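Local coordinates for sensor protein QseC (Escherichia coli, PDB 3JZ3) that senses signals as a membrane histidine kinase of the QseB/QseC two-component system, probably autophosphorylating from ATP through its cytoplasmic kinase segment and activating the flagella regulon, at residues D72-L78 with I109-P115; L121-L126 with N147-R151; L64-L70 with K192-M196; Y132-V138 with R151-P155. All coordinates share one frame; numbering follows the deposited sequence.

Interaction 1 (D72-L78 with I109-P115)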
loop_
_atom_site.group_PDB
_atom_site.type_symbol
_atom_site.label_atom_id
_atom_site.label_comp_id
_atom_site.label_asym_id
_atom_site.label_seq_id
_atom_site.Cartn_x
_atom_site.Cartn_y
_atom_site.Cartn_z
ATOM N N ASP B 72 3.064 -7.545 13.306
ATOM C CA ASP B 72 4.054 -8.125 12.389
ATOM C C ASP B 72 5.481 -7.587 12.532
ATOM O O ASP B 72 6.265 -7.645 11.585
ATOM C CB ASP B 72 3.573 -8.022 10.932
ATOM C CG ASP B 72 2.239 -8.711 10.706
ATOM O OD1 ASP B 72 2.159 -9.943 10.903
ATOM O OD2 ASP B 72 1.268 -8.021 10.326
ATOM N N VAL B 73 5.820 -7.076 13.713
ATOM C CA VAL B 73 7.197 -6.690 14.009
ATOM C C VAL B 73 8.064 -7.944 14.102
ATOM O O VAL B 73 7.731 -8.889 14.819
ATOM C CB VAL B 73 7.297 -5.849 15.298
ATOM C CG1 VAL B 73 8.732 -5.799 15.811
ATOM C CG2 VAL B 73 6.785 -4.445 15.042
ATOM N N ALA B 74 9.160 -7.950 13.349
ATOM C CA ALA B 74 10.035 -9.110 13.253
ATOM C C ALA B 74 11.481 -8.690 12.990
ATOM O O ALA B 74 11.788 -7.498 12.891
ATOM C CB ALA B 74 9.540 -10.046 12.156
ATOM N N GLU B 75 12.369 -9.674 12.896
ATOM C CA GLU B 75 13.748 -9.421 12.507
ATOM C C GLU B 75 13.800 -9.329 10.988
ATOM O O GLU B 75 13.452 -10.282 10.287
ATOM C CB GLU B 75 14.679 -10.521 13.030
ATOM C CG GLU B 75 14.789 -10.596 14.557
ATOM C CD GLU B 75 15.266 -9.298 15.193
ATOM O OE1 GLU B 75 16.296 -8.744 14.745
ATOM O OE2 GLU B 75 14.607 -8.833 16.148
ATOM N N ILE B 76 14.210 -8.169 10.487
ATOM C CA ILE B 76 14.188 -7.909 9.053
ATOM C C ILE B 76 15.587 -8.038 8.452
ATOM O O ILE B 76 16.501 -7.309 8.846
ATOM C CB ILE B 76 13.577 -6.508 8.722
ATOM C CG1 ILE B 76 12.249 -6.282 9.468
ATOM C CG2 ILE B 76 13.407 -6.321 7.209
ATOM C CD1 ILE B 76 11.199 -7.388 9.283
ATOM N N PRO B 77 15.757 -8.970 7.498
ATOM C CA PRO B 77 17.012 -9.054 6.753
ATOM C C PRO B 77 17.089 -7.902 5.748
ATOM O O PRO B 77 16.280 -7.829 4.817
ATOM C CB PRO B 77 16.923 -10.407 6.029
ATOM C CG PRO B 77 15.643 -11.061 6.503
ATOM C CD PRO B 77 14.779 -9.980 7.053
ATOM N N LEU B 78 18.053 -7.010 5.950
ATOM C CA LEU B 78 18.137 -5.772 5.176
ATOM C C LEU B 78 18.601 -5.944 3.732
ATOM O O LEU B 78 18.279 -5.107 2.887
ATOM C CB LEU B 78 18.980 -4.722 5.906
ATOM C CG LEU B 78 18.407 -4.222 7.239
ATOM C CD1 LEU B 78 19.222 -3.060 7.738
ATOM C CD2 LEU B 78 16.933 -3.822 7.136
ATOM N N ILE B 109 22.591 -9.126 7.851
ATOM C CA ILE B 109 22.255 -7.996 8.717
ATOM C C ILE B 109 20.747 -7.984 8.979
ATOM O O ILE B 109 19.945 -7.936 8.045
ATOM C CB ILE B 109 22.721 -6.638 8.106
ATOM C CG1 ILE B 109 24.225 -6.660 7.782
ATOM C CG2 ILE B 109 22.366 -5.467 9.019
ATOM C CD1 ILE B 109 25.167 -6.992 8.967
ATOM N N LYS B 110 20.375 -8.045 10.254
ATOM C CA LYS B 110 18.969 -8.100 10.644
ATOM C C LYS B 110 18.638 -7.005 11.647
ATOM O O LYS B 110 19.353 -6.820 12.634
ATOM C CB LYS B 110 18.612 -9.470 11.227
ATOM C CG LYS B 110 18.803 -10.641 10.271
ATOM C CD LYS B 110 18.169 -11.910 10.825
ATOM C CE LYS B 110 18.484 -13.124 9.963
ATOM N NZ LYS B 110 19.900 -13.577 10.118
ATOM N N ARG B 111 17.560 -6.276 11.379
ATOM C CA ARG B 111 17.060 -5.265 12.308
ATOM C C ARG B 111 15.633 -5.582 12.722
ATOM O O ARG B 111 14.862 -6.153 11.948
ATOM C CB ARG B 111 17.118 -3.866 11.689
ATOM C CG ARG B 111 18.506 -3.238 11.669
ATOM C CD ARG B 111 19.024 -2.942 13.074
ATOM N NE ARG B 111 18.309 -1.846 13.728
ATOM C CZ ARG B 111 18.663 -1.308 14.893
ATOM N NH1 ARG B 111 19.728 -1.761 15.546
ATOM N NH2 ARG B 111 17.957 -0.308 15.404
ATOM N N THR B 112 15.294 -5.218 13.953
ATOM C CA THR B 112 13.940 -5.373 14.451
ATOM C C THR B 112 13.099 -4.249 13.861
ATOM O O THR B 112 13.430 -3.070 14.003
ATOM C CB THR B 112 13.900 -5.341 15.996
ATOM O OG1 THR B 112 14.812 -6.318 16.515
ATOM C CG2 THR B 112 12.495 -5.652 16.515
ATOM N N GLY B 113 12.027 -4.617 13.175
ATOM C CA GLY B 113 11.173 -3.617 12.562
ATOM C C GLY B 113 9.885 -4.130 11.966
ATOM O O GLY B 113 9.644 -5.335 11.899
ATOM N N GLN B 114 9.054 -3.185 11.544
ATOM C CA GLN B 114 7.835 -3.473 10.815
ATOM C C GLN B 114 8.168 -3.396 9.312
ATOM O O GLN B 114 8.582 -2.344 8.815
ATOM C CB GLN B 114 6.722 -2.507 11.280
ATOM C CG GLN B 114 5.611 -2.156 10.285
ATOM C CD GLN B 114 4.892 -3.345 9.697
ATOM O OE1 GLN B 114 5.087 -3.667 8.538
ATOM N NE2 GLN B 114 4.056 -3.998 10.490
ATOM N N PRO B 115 8.024 -4.530 8.596
ATOM C CA PRO B 115 8.455 -4.710 7.202
ATOM C C PRO B 115 7.876 -3.697 6.211
ATOM O O PRO B 115 8.609 -3.173 5.373
ATOM C CB PRO B 115 7.951 -6.118 6.851
ATOM C CG PRO B 115 7.783 -6.807 8.144
ATOM C CD PRO B 115 7.404 -5.755 9.137
#

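Interaction 2 (L121-L126 with N147-R151)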
loop_
_atom_site.group_PDB
_atom_site.type_symbol
_atom_site.label_atom_id
_atom_site.label_comp_id
_atom_site.label_asym_id
_atom_site.label_seq_id
_atom_site.Cartn_x
_atom_site.Cartn_y
_atom_site.Cartn_z
ATOM N N LEU B 121 9.956 3.481 3.860
ATOM C CA LEU B 121 11.140 4.308 4.087
ATOM C C LEU B 121 12.119 4.185 2.922
ATOM O O LEU B 121 12.489 5.188 2.308
ATOM C CB LEU B 121 11.829 3.907 5.397
ATOM C CG LEU B 121 12.988 4.769 5.908
ATOM C CD1 LEU B 121 13.238 4.498 7.378
ATOM C CD2 LEU B 121 14.268 4.550 5.105
ATOM N N VAL B 122 12.522 2.952 2.619
ATOM C CA VAL B 122 13.534 2.700 1.594
ATOM C C VAL B 122 13.058 3.194 0.231
ATOM O O VAL B 122 13.810 3.830 -0.508
ATOM C CB VAL B 122 13.934 1.198 1.526
ATOM C CG1 VAL B 122 14.821 0.931 0.325
ATOM C CG2 VAL B 122 14.645 0.777 2.807
ATOM N N ARG B 123 11.795 2.914 -0.074
ATOM C CA ARG B 123 11.216 3.248 -1.365
ATOM C C ARG B 123 11.098 4.759 -1.609
ATOM O O ARG B 123 11.285 5.223 -2.732
ATOM C CB ARG B 123 9.865 2.556 -1.521
ATOM C CG ARG B 123 9.325 2.580 -2.928
ATOM C CD ARG B 123 10.075 1.647 -3.859
ATOM N NE ARG B 123 9.551 1.748 -5.219
ATOM C CZ ARG B 123 8.469 1.114 -5.665
ATOM N NH1 ARG B 123 7.770 0.317 -4.867
ATOM N NH2 ARG B 123 8.082 1.280 -6.921
ATOM N N ASN B 124 10.799 5.516 -0.558
ATOM C CA ASN B 124 10.791 6.975 -0.631
ATOM C C ASN B 124 12.154 7.554 -0.992
ATOM O O ASN B 124 12.252 8.445 -1.839
ATOM C CB ASN B 124 10.299 7.580 0.682
ATOM C CG ASN B 124 8.798 7.718 0.724
ATOM O OD1 ASN B 124 8.234 8.636 0.135
ATOM N ND2 ASN B 124 8.139 6.804 1.424
ATOM N N LEU B 125 13.198 7.039 -0.347
ATOM C CA LEU B 125 14.567 7.463 -0.626
ATOM C C LEU B 125 14.972 7.102 -2.049
ATOM O O LEU B 125 15.706 7.847 -2.703
ATOM C CB LEU B 125 15.542 6.828 0.366
ATOM C CG LEU B 125 15.448 7.185 1.849
ATOM C CD1 LEU B 125 16.442 6.339 2.623
ATOM C CD2 LEU B 125 15.693 8.670 2.095
ATOM N N LEU B 126 14.484 5.954 -2.515
ATOM C CA LEU B 126 14.774 5.455 -3.851
ATOM C C LEU B 126 14.070 6.249 -4.937
ATOM O O LEU B 126 14.699 6.649 -5.911
ATOM C CB LEU B 126 14.407 3.977 -3.970
ATOM C CG LEU B 126 15.525 2.974 -3.721
ATOM C CD1 LEU B 126 14.969 1.571 -3.799
ATOM C CD2 LEU B 126 16.632 3.162 -4.742
ATOM N N ASN B 147 24.678 0.874 8.588
ATOM C CA ASN B 147 23.988 1.891 7.801
ATOM C C ASN B 147 23.733 1.424 6.375
ATOM O O ASN B 147 24.409 0.521 5.882
ATOM C CB ASN B 147 24.785 3.200 7.775
ATOM C CG ASN B 147 26.116 3.060 7.054
ATOM O OD1 ASN B 147 26.225 3.351 5.861
ATOM N ND2 ASN B 147 27.132 2.598 7.774
ATOM N N PHE B 148 22.748 2.029 5.720
ATOM C CA PHE B 148 22.672 1.961 4.265
ATOM C C PHE B 148 22.620 3.364 3.672
ATOM O O PHE B 148 22.219 4.315 4.347
ATOM C CB PHE B 148 21.555 1.029 3.747
ATOM C CG PHE B 148 20.157 1.512 4.011
ATOM C CD1 PHE B 148 19.511 2.347 3.102
ATOM C CD2 PHE B 148 19.466 1.094 5.144
ATOM C CE1 PHE B 148 18.204 2.786 3.333
ATOM C CE2 PHE B 148 18.154 1.523 5.387
ATOM C CZ PHE B 148 17.526 2.374 4.482
ATOM N N ILE B 149 23.066 3.490 2.428
ATOM C CA ILE B 149 23.157 4.786 1.766
ATOM C C ILE B 149 22.465 4.743 0.414
ATOM O O ILE B 149 22.660 3.809 -0.364
ATOM C CB ILE B 149 24.633 5.238 1.561
ATOM C CG1 ILE B 149 25.363 5.376 2.906
ATOM C CG2 ILE B 149 24.698 6.558 0.786
ATOM C CD1 ILE B 149 26.894 5.334 2.801
ATOM N N VAL B 150 21.641 5.756 0.156
ATOM C CA VAL B 150 21.074 5.988 -1.167
ATOM C C VAL B 150 21.657 7.307 -1.675
ATOM O O VAL B 150 21.601 8.327 -0.986
ATOM C CB VAL B 150 19.526 6.023 -1.136
ATOM C CG1 VAL B 150 18.956 6.130 -2.546
ATOM C CG2 VAL B 150 18.976 4.783 -0.436
ATOM N N ARG B 151 22.228 7.271 -2.876
ATOM C CA ARG B 151 23.032 8.374 -3.394
ATOM C C ARG B 151 22.797 8.575 -4.890
ATOM O O ARG B 151 22.857 7.621 -5.667
ATOM C CB ARG B 151 24.510 8.082 -3.122
ATOM C CG ARG B 151 25.486 9.104 -3.661
ATOM C CD ARG B 151 26.793 8.430 -4.051
ATOM N NE ARG B 151 27.838 9.394 -4.390
ATOM C CZ ARG B 151 27.941 10.028 -5.555
ATOM N NH1 ARG B 151 27.055 9.819 -6.524
ATOM N NH2 ARG B 151 28.934 10.885 -5.751
#

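Interaction 3 (L64-L70 with K192-M196)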
loop_
_atom_site.group_PDB
_atom_site.type_symbol
_atom_site.label_atom_id
_atom_site.label_comp_id
_atom_site.label_asym_id
_atom_site.label_seq_id
_atom_site.Cartn_x
_atom_site.Cartn_y
_atom_site.Cartn_z
ATOM N N LEU B 64 2.803 7.003 17.765
ATOM C CA LEU B 64 3.428 5.714 18.009
ATOM C C LEU B 64 4.856 5.878 18.512
ATOM O O LEU B 64 5.702 6.461 17.833
ATOM C CB LEU B 64 3.401 4.884 16.729
ATOM C CG LEU B 64 3.382 3.361 16.848
ATOM C CD1 LEU B 64 2.235 2.876 17.731
ATOM C CD2 LEU B 64 3.278 2.767 15.459
ATOM N N ASP B 65 5.106 5.351 19.708
ATOM C CA ASP B 65 6.385 5.526 20.400
ATOM C C ASP B 65 7.422 4.459 20.040
ATOM O O ASP B 65 8.573 4.786 19.732
ATOM C CB ASP B 65 6.171 5.581 21.924
ATOM C CG ASP B 65 5.296 4.440 22.443
ATOM O OD1 ASP B 65 4.092 4.397 22.101
ATOM O OD2 ASP B 65 5.814 3.591 23.201
ATOM N N SER B 66 7.013 3.193 20.078
ATOM C CA SER B 66 7.924 2.076 19.847
ATOM C C SER B 66 7.296 0.990 18.977
ATOM O O SER B 66 6.126 1.076 18.601
ATOM C CB SER B 66 8.371 1.480 21.187
ATOM O OG SER B 66 7.296 0.814 21.828
ATOM N N LEU B 67 8.087 -0.036 18.675
ATOM C CA LEU B 67 7.640 -1.178 17.882
ATOM C C LEU B 67 6.987 -2.258 18.749
ATOM O O LEU B 67 6.533 -3.284 18.236
ATOM C CB LEU B 67 8.825 -1.785 17.121
ATOM C CG LEU B 67 9.663 -0.900 16.191
ATOM C CD1 LEU B 67 10.974 -1.590 15.857
ATOM C CD2 LEU B 67 8.905 -0.545 14.922
ATOM N N ASP B 68 6.934 -2.011 20.057
ATOM C CA ASP B 68 6.537 -3.019 21.044
ATOM C C ASP B 68 5.182 -3.687 20.805
ATOM O O ASP B 68 5.036 -4.887 21.042
ATOM C CB ASP B 68 6.598 -2.435 22.460
ATOM C CG ASP B 68 8.023 -2.276 22.965
ATOM O OD1 ASP B 68 8.851 -3.185 22.732
ATOM O OD2 ASP B 68 8.314 -1.240 23.600
ATOM N N ASN B 69 4.202 -2.916 20.335
ATOM C CA ASN B 69 2.858 -3.453 20.109
ATOM C C ASN B 69 2.383 -3.483 18.650
ATOM O O ASN B 69 1.260 -3.917 18.369
ATOM C CB ASN B 69 1.839 -2.745 21.008
ATOM C CG ASN B 69 1.847 -3.283 22.430
ATOM O OD1 ASN B 69 1.587 -4.466 22.661
ATOM N ND2 ASN B 69 2.147 -2.414 23.389
ATOM N N LEU B 70 3.239 -3.038 17.729
ATOM C CA LEU B 70 2.919 -3.053 16.302
ATOM C C LEU B 70 2.757 -4.461 15.760
ATOM O O LEU B 70 3.514 -5.362 16.123
ATOM C CB LEU B 70 3.995 -2.334 15.487
ATOM C CG LEU B 70 3.776 -0.888 15.055
ATOM C CD1 LEU B 70 4.986 -0.420 14.274
ATOM C CD2 LEU B 70 2.508 -0.738 14.226
ATOM N N LYS B 192 13.096 6.956 13.168
ATOM C CA LYS B 192 13.093 7.230 14.609
ATOM C C LYS B 192 12.345 6.152 15.381
ATOM O O LYS B 192 12.767 5.750 16.462
ATOM C CB LYS B 192 12.488 8.609 14.901
ATOM N N LEU B 193 11.242 5.681 14.807
ATOM C CA LEU B 193 10.465 4.593 15.390
ATOM C C LEU B 193 11.287 3.302 15.486
ATOM O O LEU B 193 11.124 2.530 16.430
ATOM C CB LEU B 193 9.186 4.371 14.574
ATOM C CG LEU B 193 8.192 3.272 14.957
ATOM C CD1 LEU B 193 7.492 3.581 16.273
ATOM C CD2 LEU B 193 7.174 3.092 13.847
ATOM N N HIS B 194 12.173 3.090 14.514
ATOM C CA HIS B 194 13.020 1.896 14.459
ATOM C C HIS B 194 14.369 2.068 15.162
ATOM O O HIS B 194 15.240 1.200 15.063
ATOM C CB HIS B 194 13.258 1.499 13.002
ATOM C CG HIS B 194 12.053 0.926 12.331
ATOM N ND1 HIS B 194 11.073 1.711 11.766
ATOM C CD2 HIS B 194 11.669 -0.356 12.137
ATOM C CE1 HIS B 194 10.135 0.937 11.251
ATOM N NE2 HIS B 194 10.473 -0.322 11.464
ATOM N N GLY B 195 14.542 3.187 15.861
ATOM C CA GLY B 195 15.808 3.491 16.531
ATOM C C GLY B 195 16.923 3.799 15.547
ATOM O O GLY B 195 18.091 3.511 15.810
HETATM N N MSE B 196 16.555 4.386 14.412
HETATM C CA MSE B 196 17.502 4.703 13.353
HETATM C C MSE B 196 17.615 6.208 13.192
HETATM O O MSE B 196 16.686 6.948 13.515
HETATM C CB MSE B 196 17.067 4.079 12.021
HETATM C CG MSE B 196 17.027 2.557 12.005
HETATM SE SE MSE B 196 16.272 1.848 10.339
HETATM C CE MSE B 196 16.355 -0.059 10.759
#

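Interaction 4 (Y132-V138 with R151-P155)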
loop_
_atom_site.group_PDB
_atom_site.type_symbol
_atom_site.label_atom_id
_atom_site.label_comp_id
_atom_site.label_asym_id
_atom_site.label_seq_id
_atom_site.Cartn_x
_atom_site.Cartn_y
_atom_site.Cartn_z
ATOM N N TYR B 132 15.392 13.021 -9.092
ATOM C CA TYR B 132 16.315 14.121 -9.339
ATOM C C TYR B 132 17.607 13.650 -10.010
ATOM O O TYR B 132 18.595 14.388 -10.073
ATOM C CB TYR B 132 16.596 14.877 -8.036
ATOM C CG TYR B 132 15.378 15.599 -7.502
ATOM C CD1 TYR B 132 15.057 16.884 -7.941
ATOM C CD2 TYR B 132 14.536 14.993 -6.570
ATOM C CE1 TYR B 132 13.935 17.550 -7.460
ATOM C CE2 TYR B 132 13.412 15.649 -6.084
ATOM C CZ TYR B 132 13.119 16.925 -6.532
ATOM O OH TYR B 132 12.007 17.580 -6.053
ATOM N N SER B 133 17.585 12.419 -10.517
ATOM C CA SER B 133 18.689 11.887 -11.305
ATOM C C SER B 133 18.538 12.313 -12.758
ATOM O O SER B 133 17.489 12.079 -13.364
ATOM C CB SER B 133 18.741 10.360 -11.220
ATOM O OG SER B 133 19.425 9.933 -10.059
ATOM N N PRO B 134 19.583 12.953 -13.319
ATOM C CA PRO B 134 19.597 13.254 -14.749
ATOM C C PRO B 134 19.754 11.978 -15.572
ATOM O O PRO B 134 20.323 11.000 -15.083
ATOM C CB PRO B 134 20.831 14.147 -14.907
ATOM C CG PRO B 134 21.717 13.776 -13.776
ATOM C CD PRO B 134 20.800 13.440 -12.641
ATOM N N GLN B 135 19.246 11.990 -16.802
ATOM C CA GLN B 135 19.371 10.847 -17.705
ATOM C C GLN B 135 20.840 10.479 -17.924
ATOM O O GLN B 135 21.692 11.356 -18.102
ATOM C CB GLN B 135 18.684 11.136 -19.043
ATOM N N GLY B 136 21.125 9.179 -17.880
ATOM C CA GLY B 136 22.479 8.667 -18.077
ATOM C C GLY B 136 23.313 8.545 -16.814
ATOM O O GLY B 136 24.467 8.116 -16.871
ATOM N N SER B 137 22.738 8.917 -15.672
ATOM C CA SER B 137 23.454 8.853 -14.394
ATOM C C SER B 137 23.131 7.582 -13.606
ATOM O O SER B 137 22.278 6.786 -14.005
ATOM C CB SER B 137 23.186 10.103 -13.551
ATOM O OG SER B 137 21.827 10.175 -13.161
ATOM N N VAL B 138 23.830 7.400 -12.489
ATOM C CA VAL B 138 23.714 6.189 -11.677
ATOM C C VAL B 138 23.210 6.509 -10.271
ATOM O O VAL B 138 23.671 7.465 -9.638
ATOM C CB VAL B 138 25.076 5.443 -11.571
ATOM C CG1 VAL B 138 24.904 4.094 -10.883
ATOM C CG2 VAL B 138 25.708 5.258 -12.950
ATOM N N ARG B 151 22.228 7.271 -2.876
ATOM C CA ARG B 151 23.032 8.374 -3.394
ATOM C C ARG B 151 22.797 8.575 -4.890
ATOM O O ARG B 151 22.857 7.621 -5.667
ATOM C CB ARG B 151 24.510 8.082 -3.122
ATOM C CG ARG B 151 25.486 9.104 -3.661
ATOM C CD ARG B 151 26.793 8.430 -4.051
ATOM N NE ARG B 151 27.838 9.394 -4.390
ATOM C CZ ARG B 151 27.941 10.028 -5.555
ATOM N NH1 ARG B 151 27.055 9.819 -6.524
ATOM N NH2 ARG B 151 28.934 10.885 -5.751
ATOM N N ASP B 152 22.534 9.818 -5.286
ATOM C CA ASP B 152 22.330 10.164 -6.696
ATOM C C ASP B 152 23.313 11.238 -7.173
ATOM O O ASP B 152 24.112 11.748 -6.386
ATOM C CB ASP B 152 20.875 10.600 -6.945
ATOM C CG ASP B 152 20.483 11.834 -6.142
ATOM O OD1 ASP B 152 19.736 11.688 -5.149
ATOM O OD2 ASP B 152 20.919 12.951 -6.502
ATOM N N ASN B 153 23.240 11.571 -8.462
ATOM C CA ASN B 153 24.087 12.602 -9.070
ATOM C C ASN B 153 23.330 13.882 -9.431
ATOM O O ASN B 153 23.757 14.641 -10.304
ATOM C CB ASN B 153 24.784 12.046 -10.316
ATOM C CG ASN B 153 25.862 11.042 -9.981
ATOM O OD1 ASN B 153 26.809 11.349 -9.254
ATOM N ND2 ASN B 153 25.731 9.834 -10.517
ATOM N N GLY B 154 22.207 14.114 -8.757
ATOM C CA GLY B 154 21.372 15.282 -9.020
ATOM C C GLY B 154 21.774 16.517 -8.233
ATOM O O GLY B 154 22.833 16.533 -7.598
ATOM N N PRO B 155 20.926 17.567 -8.272
ATOM C CA PRO B 155 21.164 18.842 -7.581
ATOM C C PRO B 155 21.281 18.701 -6.062
ATOM O O PRO B 155 20.752 17.748 -5.483
ATOM C CB PRO B 155 19.922 19.670 -7.938
ATOM C CG PRO B 155 19.389 19.048 -9.185
ATOM C CD PRO B 155 19.658 17.588 -9.025
#

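Interaction 1 (D72-L78 with I109-P115)
Glu75 and Thr112 come together through the fold of the glutamate: chi1 of -65° sets CG beside its own backbone N, and a bend at chi2 (-58°) brings the carboxylate back to the threonine. Thr112 OG1, itself placed beside its backbone N, donates to Glu75 OE2 at 2.5 Å, on the syn side and slightly out of the carboxylate plane. The pair sits on the face of a two-stranded antiparallel sheet that also carries Pro77 and Lys110. Between the strands, reciprocal backbone bonds join Ala74 to Gly113 and Ile76 to Arg111, the Ile76 N to Arg111 O bond being 2.6 Å long. Leu78 N adds a bond to Ile109 O at 3.0 Å as its chain turns into the helix. On the other face Ile76 CD1 meets Pro115 CG at 3.6 Å, the two side chains crossing near a right angle. Past the strand end, Leu78 CD1 lies beside Arg111 CG at 4.0 Å. Arg111 sends its NH2 on to His194 O. Strand 74-77 leads directly into helix 78-95 and strand 110-113 into helix 115-131, whose start is capped by the Gln114 side chain; Asp72 OD2 forms a salt bridge with Arg53 of the second subunit.

Interaction 2 (L121-L126 with N147-R151)
Phe148 and Val150 reach from one side of strand 147-151 into a row of aliphatic side chains on helix 121-126. The phenylalanine has chi1 of 68°, with CG lodged between the backbone N and the carbonyl carbon, and from there the far end of its ring arrives among three residues of the helix. Val122 CG2 comes nearest, 3.7 Å from Phe148 CZ, and approaches the ring obliquely. Leu125 CD1 is likewise oblique, 4.0 Å from Phe148 CE1, whereas Leu121 CD2 stands at the ring edge, close to its plane and 4.0 Å from CZ. Leu121 CG is anti to the backbone N, and it is the end of this side chain, more than its base, that swings round to the ring.

Two residues further along the strand, Val150 meets Leu125 with both methyls. CG2 touches Leu125 CB at 4.1 Å, and CG1 rests 3.7 Å from Leu125 O, with a looser contact to Leu126 CD2. The side chains that meet are all apolar and buried, and the segment axes come within 9.3 Å at an angle of 28°. Ile149 and Arg151 point from the strand to its other side. Leu82 and Ser85 of helix 78-95 touch Val122, and Val187 of helix 186-193 touches Leu125, so the helix is flanked on the sheet. A layer of helices packed on one face of a mixed sheet is the alpha/beta sandwich of the GHKL (Bergerat) ATP-binding fold, and this contact lies near its centre.

Interaction 3 (L64-L70 with K192-M196)
Leu193, the last helical residue before the chain turns, is the bump of this contact, and the curved segment 64-70 is the hollow that receives it. This loop follows helix 42-61 and leads toward strand 74-77, so the contact joins the end of helix 186-193 to the connection out of the helical His Kinase A region. Leu193 CG is anti to the backbone N (chi1 179°), which carries the isobutyl group out into the loop. There CD1 settles among three consecutive backbone carbonyls, 3.7 Å from Leu64 O, 3.8 Å from Asp65 O and 3.7 Å from Ser66 O, with Leu64 CG near by at 4.2 Å. The other branch, CD2, meets Leu70 CD1 tip to tip. Leu67 fills the remaining notch, where the helix ends: its CD2 touches Leu193 CG at 3.9 Å and also lies over one face of the His194 imidazole. This is a CH-pi contact, with Leu67 CD2 4.0 Å from the ring centroid and 18° off the ring normal, displaced somewhat toward the rim. Leu67 CD1 follows at the CD2 side of the ring.

The helix closes in a Schellman motif with Gly195 at the positive-phi position. Leu117 of helix 115-131 packs against Leu70, Leu193 and His194, and Leu61 of the second subunit packs on Leu64. The contact is mainly aliphatic, with one polar ring at its side. His194 ND1 bonds to Ile190 O and NE2 to the backbone N of Gln114, which is consistent with a neutral imidazole protonated at ND1, held in its rotation from both nitrogens while Leu67 covers one face.

Interaction 4 (Y132-V138 with R151-P155)
Gly154 brings its CA to within 3.1 Å of Tyr132 O, a CA-H...O contact made possible by the lack of a side chain on the side that faces the carbonyl. The two loops otherwise meet by packing alone. Pro155 CD lies 3.5 Å from the same Tyr132 O, and Pro134 CD sits 4.0 Å from Asn153 O. Ser133 OG rests against Asp152 CB at 3.5 Å, but its bond goes to Ala129 O in the preceding helix. Each loop braces itself internally. Asp152 OD2 takes the Gly154 N-H on its anti lone pair at 2.8 Å, forming an Asx turn; Arg151 NH1 holds Asn153 OD1, approaching in the guanidinium plane but from above the amide carbonyl plane. In the other loop, Ser137 OG and N both donate to Pro134 O within a type II turn, the hydroxyl bond being 2.6 Å. The sequence Asp152-Asn153-Gly154-Pro155 begins the DxGxG pattern of the G1 box of histidine kinases, a motif that in relatives borders the nucleotide pocket. Segment 132-138 carries the chain from helix 115-131 to strand 138-143, beside which strand 147-151 runs antiparallel; Arg151 and Asp152 form backbone hydrogen bonds with Asp140 and Phe208, the latter in strand 208-213.

Interactions 1 and 3 adjoin, their centres 12 Å apart, with Gly113 CA 3.3 Å from His194 CD2 and Val73 CG2 3.4 Å from Leu67 O; both also touch the second subunit. Together they lie where the chain passes from helix 42-61 to the ATPase domain. Helix 115-131, which begins just after interaction 1, carries interaction 2 in the domain interior and then delivers the chain to interaction 4. Interactions 2 and 4 share Arg151, with centres about 14 Å apart. Interaction 4, beside the probable nucleotide pocket and just before the unmodelled residues 157-182, has its centre about 32 Å from that of interaction 3, across the chain's centre.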